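Local atomic coordinates of 2,5-dihydroxypyridine 5,6-dioxygenase (Pseudomonas putida KT2440, PDB entry 7CUP), a protein that catalyses the iron-dependent, dioxygen-consuming ring cleavage of 2,5-dihydroxypyridine to N-formylmaleamate in aerobic nicotinate degradation. Residues 5-8 against 9-13; 38-41 against 42-46. One frame throughout, in Å; residues are numbered along the deposited sequence.

Interaction 1. Residues 5-8 against 9-13; sequences NAQL and TQMFE
Four backbone hydrogen bonds join residues 5-8 to 9-13 in the first turns of the N-terminal helix 5-18. They run from T9 N to N5 O, from Q10 N to A6 O, from M11 N to Q7 O and from F12 N to L8 O. This is the i to i+4 pattern of an alpha-helix. The M11 N to Q7 O bond is 2.9 Å long, with an N-H...O angle of 155°. T9 OG1 lies 3.1 Å from N5 O, beside the backbone bond to the same oxygen.

Packing follows the M11 side chain. M11 CG sits beside its own backbone N (chi1 -75°), which brings it to 3.4 Å from Q7 O. M11 SD lies 4.1 Å from Q7 CG. The chain then bends at chi3, and M11 CE comes to 4.1 Å from L8 CD1. M11 also packs on L129 and A130 of helix 126-131 and on W190. With only an alanine in place of M11, L8 CD1 would probably lose its methyl neighbour and a gap would be likely to open toward L129 and W190.

Q10 packs on R49 of a second subunit, and E13 OE2 forms a salt bridge with R49 NH2 of that same subunit. The F12 ring meets W190, their planes at about 60°. L8 O lies at the edge of the F12 ring, in its plane, 3.5 Å from F12 CD1.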
# COMPACT_ATOMS: atom_id res chain seq x y z
N ASN A 5 9.40 -7.10 13.12
CA ASN A 5 10.23 -5.99 12.55
C ASN A 5 11.32 -5.57 13.55
O ASN A 5 12.46 -5.39 13.11
CB ASN A 5 9.41 -4.75 12.18
CG ASN A 5 8.49 -4.95 10.98
OD1 ASN A 5 8.38 -6.03 10.41
ND2 ASN A 5 7.82 -3.89 10.58
N ALA A 6 11.00 -5.47 14.84
CA ALA A 6 11.97 -5.19 15.92
C ALA A 6 13.05 -6.27 15.95
O ALA A 6 14.24 -5.88 15.98
CB ALA A 6 11.28 -5.10 17.28
N GLN A 7 12.69 -7.54 15.99
CA GLN A 7 13.69 -8.64 16.04
C GLN A 7 14.55 -8.61 14.77
O GLN A 7 15.76 -8.83 14.92
CB GLN A 7 13.07 -10.02 16.25
CG GLN A 7 14.13 -11.11 16.44
CD GLN A 7 13.53 -12.44 16.80
OE1 GLN A 7 12.59 -12.53 17.59
NE2 GLN A 7 14.07 -13.50 16.21
N LEU A 8 13.97 -8.37 13.59
CA LEU A 8 14.74 -8.29 12.32
C LEU A 8 15.79 -7.15 12.38
O LEU A 8 16.93 -7.36 11.96
CB LEU A 8 13.78 -8.12 11.14
CG LEU A 8 14.40 -8.30 9.76
CD1 LEU A 8 15.08 -9.63 9.61
CD2 LEU A 8 13.33 -8.16 8.70
N THR A 9 15.41 -5.98 12.90
CA THR A 9 16.33 -4.84 13.08
C THR A 9 17.46 -5.27 14.03
O THR A 9 18.62 -5.03 13.70
CB THR A 9 15.57 -3.63 13.61
OG1 THR A 9 14.68 -3.30 12.56
CG2 THR A 9 16.45 -2.45 13.93
N GLN A 10 17.15 -5.90 15.15
CA GLN A 10 18.20 -6.36 16.12
C GLN A 10 19.15 -7.35 15.46
O GLN A 10 20.37 -7.28 15.74
CB GLN A 10 17.65 -7.04 17.37
CG GLN A 10 17.29 -6.05 18.45
CD GLN A 10 16.48 -6.72 19.52
OE1 GLN A 10 16.74 -7.88 19.86
NE2 GLN A 10 15.49 -6.00 20.04
N MET A 11 18.62 -8.24 14.63
CA MET A 11 19.47 -9.22 13.90
C MET A 11 20.42 -8.42 13.01
O MET A 11 21.62 -8.78 12.97
CB MET A 11 18.65 -10.21 13.06
CG MET A 11 17.95 -11.29 13.91
SD MET A 11 16.48 -11.97 13.13
CE MET A 11 17.17 -12.55 11.58
N PHE A 12 19.92 -7.42 12.28
CA PHE A 12 20.78 -6.65 11.34
C PHE A 12 21.81 -5.84 12.14
O PHE A 12 22.98 -5.71 11.69
CB PHE A 12 19.98 -5.78 10.38
CG PHE A 12 19.71 -6.45 9.05
CD1 PHE A 12 18.63 -7.30 8.88
CD2 PHE A 12 20.57 -6.26 7.98
CE1 PHE A 12 18.39 -7.91 7.66
CE2 PHE A 12 20.34 -6.89 6.76
CZ PHE A 12 19.24 -7.70 6.60
N GLU A 13 21.46 -5.34 13.32
CA GLU A 13 22.47 -4.68 14.19
C GLU A 13 23.59 -5.69 14.51
O GLU A 13 24.76 -5.30 14.41
CB GLU A 13 21.89 -4.14 15.49
CG GLU A 13 20.95 -3.00 15.23
CD GLU A 13 20.21 -2.54 16.47
OE1 GLU A 13 20.90 -2.03 17.38
OE2 GLU A 13 18.95 -2.65 16.49

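Interaction 2. Residues 38-41 against 42-46; sequences RTVN and AAMEA
M44 CB and CG rest against V40 O, one turn earlier in helix 37-49. This helix is the crossover of a beta-alpha-beta unit, linking the parallel strands 26-31 and 53-58. M44 CB stands 3.6 Å from both V40 O and N41 O. M44 CG is closer to the first of these, 3.3 Å from V40 O, because it sits beside the backbone N of M44 (chi1 -69°). M44 CG also has a loose apolar contact with V40 CG1 at 4.5 Å. Bends at chi2 and chi3 then lead SD and CE away from residues 38-41. Beyond the turn, the M44 side chain packs on V29 of strand 26-31 and on E58 of a neighbouring subunit.

Beneath the side chains run the helical i to i+4 bonds. A42 N, A43 N, M44 N and E45 N donate to R38 O, T39 O, V40 O and N41 O. The last of them, E45 N to N41 O, is 2.9 Å long and has an N-H...O angle of 163°. E45 CG adds a contact to N41 O at 3.4 Å. A42 CB likewise lies 3.4 Å from R38 O.

Side chains thus add little to the joint between the two segments, and mostly through carbons resting on backbone oxygens. The turn is held chiefly by its peptide groups, which leaves M44 and V40 to pack on strand 26-31 and the R38 guanidinium to bond N5 OD1 and V3 O through NH2.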
# COMPACT_ATOMS: atom_id res chain seq x y z
N ARG A 38 10.73 -5.37 4.28
CA ARG A 38 11.00 -5.50 5.75
C ARG A 38 12.52 -5.59 5.98
O ARG A 38 12.99 -4.96 6.92
CB ARG A 38 10.25 -6.70 6.29
CG ARG A 38 8.76 -6.53 6.14
CD ARG A 38 8.01 -7.73 6.64
NE ARG A 38 8.13 -7.79 8.09
CZ ARG A 38 8.62 -8.84 8.74
NH1 ARG A 38 8.98 -9.92 8.05
NH2 ARG A 38 8.73 -8.81 10.06
N THR A 39 13.23 -6.33 5.12
CA THR A 39 14.71 -6.52 5.19
C THR A 39 15.44 -5.20 4.85
O THR A 39 16.37 -4.82 5.60
CB THR A 39 15.13 -7.75 4.37
OG1 THR A 39 14.47 -8.91 4.87
CG2 THR A 39 16.60 -8.04 4.50
N VAL A 40 15.09 -4.54 3.75
CA VAL A 40 15.59 -3.18 3.41
C VAL A 40 15.40 -2.25 4.62
O VAL A 40 16.38 -1.56 5.01
CB VAL A 40 14.85 -2.64 2.18
CG1 VAL A 40 15.15 -1.19 1.91
CG2 VAL A 40 15.11 -3.49 0.95
N ASN A 41 14.21 -2.19 5.21
CA ASN A 41 13.92 -1.24 6.34
C ASN A 41 14.77 -1.59 7.56
O ASN A 41 15.39 -0.67 8.10
CB ASN A 41 12.44 -1.20 6.73
CG ASN A 41 11.57 -0.59 5.64
OD1 ASN A 41 12.07 0.13 4.75
ND2 ASN A 41 10.28 -0.91 5.69
N ALA A 42 14.88 -2.87 7.90
CA ALA A 42 15.69 -3.35 9.05
C ALA A 42 17.18 -3.01 8.87
O ALA A 42 17.84 -2.65 9.87
CB ALA A 42 15.49 -4.82 9.25
N ALA A 43 17.70 -3.17 7.65
CA ALA A 43 19.10 -2.84 7.28
C ALA A 43 19.32 -1.33 7.43
O ALA A 43 20.32 -0.92 8.04
CB ALA A 43 19.40 -3.36 5.90
N MET A 44 18.40 -0.51 6.92
CA MET A 44 18.51 0.97 6.99
C MET A 44 18.47 1.40 8.48
O MET A 44 19.35 2.16 8.88
CB MET A 44 17.38 1.65 6.22
CG MET A 44 17.46 1.49 4.69
SD MET A 44 18.75 2.50 3.92
CE MET A 44 17.95 4.09 3.80
N GLU A 45 17.51 0.87 9.25
CA GLU A 45 17.28 1.19 10.68
C GLU A 45 18.49 0.74 11.49
O GLU A 45 19.02 1.55 12.21
CB GLU A 45 15.97 0.60 11.20
CG GLU A 45 14.74 1.38 10.74
CD GLU A 45 14.91 2.90 10.78
OE1 GLU A 45 15.00 3.55 9.68
OE2 GLU A 45 14.98 3.44 11.91
N ALA A 46 18.97 -0.48 11.31
CA ALA A 46 20.11 -1.03 12.07
C ALA A 46 21.39 -0.22 11.80
O ALA A 46 22.12 0.14 12.77
CB ALA A 46 20.30 -2.48 11.74

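Overall arrangement
Interaction 1 lies on helix 5-18 and interaction 2 on helix 37-49; they come in series along the chain, and their centres lie 8 Å apart. The helices touch directly. N5 OD1 and R38 NH2 form a probable hydrogen bond of 2.8 Å. F12 packs with F12 CZ 3.4 Å from T39 CG2 and with F12 CB 3.6 Å from A46 CB. The small side chains of A42 and A46 are consistent with the close approach of helix 5-18, where T9 packs on A42. Both interactions are centred about 23 Å from the centre of the chain, away from the iron site of H265, S302, H318 and D320. Neighbouring subunits pack on both.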